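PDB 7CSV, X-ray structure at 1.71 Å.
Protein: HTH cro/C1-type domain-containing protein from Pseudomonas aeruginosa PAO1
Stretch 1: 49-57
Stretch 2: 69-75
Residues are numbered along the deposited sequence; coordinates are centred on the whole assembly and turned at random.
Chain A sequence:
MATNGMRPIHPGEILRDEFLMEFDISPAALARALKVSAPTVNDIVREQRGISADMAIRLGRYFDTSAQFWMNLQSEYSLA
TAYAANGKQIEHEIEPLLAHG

Stretch 1, residues 49-57: RGISADMAI
Stretch 2 (69-75) FWMNLQS

Two pieces of one chain meet here: an extended segment, Arg49 to Ser52, that turns into a helix at Ala53, and a helix running through all of 69-75. The helix axes approach to 9.0 Å with their N-to-C directions 136° apart, so the two helices run obliquely, nearer antiparallel than parallel. Register follows from two CA-CA pairs, Ile51 with Gln74 at 6.1 Å and Ala56 with Trp70 at 5.5 Å.

One hydrogen bond crosses the contact. Ile51 N, in a residue at phi/psi -84/118 and thus outside the helix, donates to Gln74 OE1 at 2.8 Å with a nearly straight 164° angle. Gln74 reaches it with chi1 t, chi2 p and chi3 at 40°, while its NE2 is bonded elsewhere in the structure. Gln74 OE1 also lies 3.2 Å from Gly50 CA. Glycine fits this place: at phi/psi -86/173, an ideal CB on Gly50 would sit 2.8 Å from Gln74 NE2, a clash.

Capping starts the first helix. Ser52, at -80/165 with chi1 p, accepts from Met55 N through OG at 3.1 Å, and Ala56 N to Ser52 O at 2.8 Å adds a backbone turn. Ser52 CB points away from the second helix, and its OG makes this local bond.

Van der Waals packing, mostly apolar, fills the rest. Ala56 points its CB toward the partner, 3.7 Å from Met71 CG and 4.0 Å from Trp70 CB; the small methyl accompanies the close backbone approach. Ile51, m/m, places CG2 4.2 Å from Trp70 CB, with Trp70 at chi1 m and chi2 98°. Met71 leaves its helix sideways, but three m torsions bring its end nearer: Met71 SD lies 3.8 Å from Ser52 O and 3.9 Å from Ala53 CA, and CE reaches Ala53 CB at 4.3 Å.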

# COMPACT_ATOMS: atom_id res chain seq x y z
N ARG A 49 -6.27 12.41 3.49
CA ARG A 49 -6.78 11.06 3.34
C ARG A 49 -5.89 10.33 2.34
O ARG A 49 -5.41 10.95 1.39
CB ARG A 49 -8.24 11.07 2.87
CG ARG A 49 -8.81 9.70 2.56
CD ARG A 49 -9.93 9.79 1.54
NE ARG A 49 -11.09 10.54 2.03
CZ ARG A 49 -11.99 10.05 2.89
NH1 ARG A 49 -13.01 10.81 3.27
NH2 ARG A 49 -11.87 8.82 3.36
N GLY A 50 -5.66 9.04 2.58
CA GLY A 50 -4.89 8.26 1.64
C GLY A 50 -5.73 7.68 0.51
O GLY A 50 -6.96 7.79 0.49
N ILE A 51 -5.03 7.07 -0.45
CA ILE A 51 -5.66 6.37 -1.57
C ILE A 51 -6.02 4.96 -1.12
O ILE A 51 -5.13 4.16 -0.79
CB ILE A 51 -4.72 6.31 -2.78
CG1 ILE A 51 -4.18 7.68 -3.13
CG2 ILE A 51 -5.44 5.67 -3.98
CD1 ILE A 51 -5.22 8.63 -3.50
N SER A 52 -7.30 4.65 -1.13
CA SER A 52 -7.76 3.29 -0.90
C SER A 52 -7.61 2.45 -2.18
O SER A 52 -7.46 2.97 -3.28
CB SER A 52 -9.23 3.28 -0.47
OG SER A 52 -10.06 3.66 -1.57
N ALA A 53 -7.70 1.13 -2.01
CA ALA A 53 -7.65 0.24 -3.17
C ALA A 53 -8.74 0.59 -4.16
O ALA A 53 -8.49 0.64 -5.37
CB ALA A 53 -7.77 -1.21 -2.73
N ASP A 54 -9.96 0.80 -3.67
CA ASP A 54 -11.07 1.13 -4.56
C ASP A 54 -10.78 2.42 -5.31
O ASP A 54 -10.97 2.50 -6.53
CB ASP A 54 -12.37 1.23 -3.76
CG ASP A 54 -13.59 1.51 -4.61
OD1 ASP A 54 -14.16 0.55 -5.16
OD2 ASP A 54 -13.98 2.69 -4.70
N MET A 55 -10.24 3.43 -4.61
CA MET A 55 -9.92 4.69 -5.25
C MET A 55 -8.79 4.54 -6.26
O MET A 55 -8.77 5.23 -7.28
CB MET A 55 -9.54 5.74 -4.20
CG MET A 55 -10.71 6.60 -3.76
SD MET A 55 -11.43 7.61 -5.08
CE MET A 55 -10.00 8.31 -5.85
N ALA A 56 -7.82 3.66 -5.98
CA ALA A 56 -6.73 3.44 -6.92
C ALA A 56 -7.23 2.83 -8.21
O ALA A 56 -6.74 3.15 -9.30
CB ALA A 56 -5.68 2.51 -6.30
N ILE A 57 -8.19 1.92 -8.11
CA ILE A 57 -8.78 1.34 -9.32
C ILE A 57 -9.53 2.42 -10.11
O ILE A 57 -9.43 2.48 -11.34
CB ILE A 57 -9.69 0.15 -8.96
CG1 ILE A 57 -8.85 -0.98 -8.35
CG2 ILE A 57 -10.45 -0.36 -10.19
CD1 ILE A 57 -9.68 -2.07 -7.69
N PHE A 69 0.09 1.94 -9.64
CA PHE A 69 0.77 3.23 -9.66
C PHE A 69 0.36 4.07 -8.46
O PHE A 69 1.21 4.60 -7.73
CB PHE A 69 0.45 3.97 -10.97
CG PHE A 69 0.92 5.41 -11.00
CD1 PHE A 69 2.25 5.73 -11.28
CD2 PHE A 69 0.03 6.45 -10.74
CE1 PHE A 69 2.67 7.06 -11.31
CE2 PHE A 69 0.44 7.78 -10.78
CZ PHE A 69 1.76 8.09 -11.06
N TRP A 70 -0.95 4.16 -8.21
CA TRP A 70 -1.45 4.95 -7.10
C TRP A 70 -1.17 4.28 -5.77
O TRP A 70 -0.85 4.96 -4.79
CB TRP A 70 -2.94 5.20 -7.26
CG TRP A 70 -3.19 6.00 -8.48
CD1 TRP A 70 -3.56 5.53 -9.70
CD2 TRP A 70 -3.00 7.40 -8.62
NE1 TRP A 70 -3.66 6.56 -10.59
CE2 TRP A 70 -3.32 7.72 -9.96
CE3 TRP A 70 -2.62 8.42 -7.75
CZ2 TRP A 70 -3.26 9.03 -10.45
CZ3 TRP A 70 -2.56 9.72 -8.24
CH2 TRP A 70 -2.89 10.01 -9.58
N MET A 71 -1.29 2.96 -5.70
CA MET A 71 -1.04 2.28 -4.44
C MET A 71 0.43 2.35 -4.08
O MET A 71 0.78 2.36 -2.90
CB MET A 71 -1.49 0.83 -4.48
CG MET A 71 -3.01 0.69 -4.58
SD MET A 71 -3.95 1.39 -3.22
CE MET A 71 -3.72 0.10 -1.99
N ASN A 72 1.31 2.37 -5.10
CA ASN A 72 2.74 2.50 -4.83
C ASN A 72 3.07 3.87 -4.27
O ASN A 72 3.91 4.00 -3.37
CB ASN A 72 3.55 2.22 -6.10
CG ASN A 72 3.54 0.75 -6.52
OD1 ASN A 72 3.21 -0.14 -5.73
ND2 ASN A 72 3.92 0.50 -7.77
N LEU A 73 2.41 4.92 -4.78
CA LEU A 73 2.60 6.25 -4.20
C LEU A 73 2.10 6.28 -2.76
O LEU A 73 2.74 6.87 -1.88
CB LEU A 73 1.87 7.31 -5.02
CG LEU A 73 2.35 7.51 -6.45
CD1 LEU A 73 1.45 8.52 -7.16
CD2 LEU A 73 3.80 7.98 -6.45
N GLN A 74 0.97 5.63 -2.51
CA GLN A 74 0.42 5.58 -1.16
C GLN A 74 1.35 4.83 -0.22
O GLN A 74 1.60 5.28 0.91
CB GLN A 74 -0.96 4.93 -1.19
CG GLN A 74 -1.58 4.79 0.21
CD GLN A 74 -1.85 6.13 0.84
OE1 GLN A 74 -2.28 7.07 0.18
NE2 GLN A 74 -1.57 6.23 2.14
N SER A 75 1.87 3.68 -0.65
CA SER A 75 2.74 2.92 0.23
C SER A 75 4.01 3.69 0.54
O SER A 75 4.50 3.66 1.68
CB SER A 75 3.08 1.57 -0.40
OG SER A 75 3.83 1.74 -1.58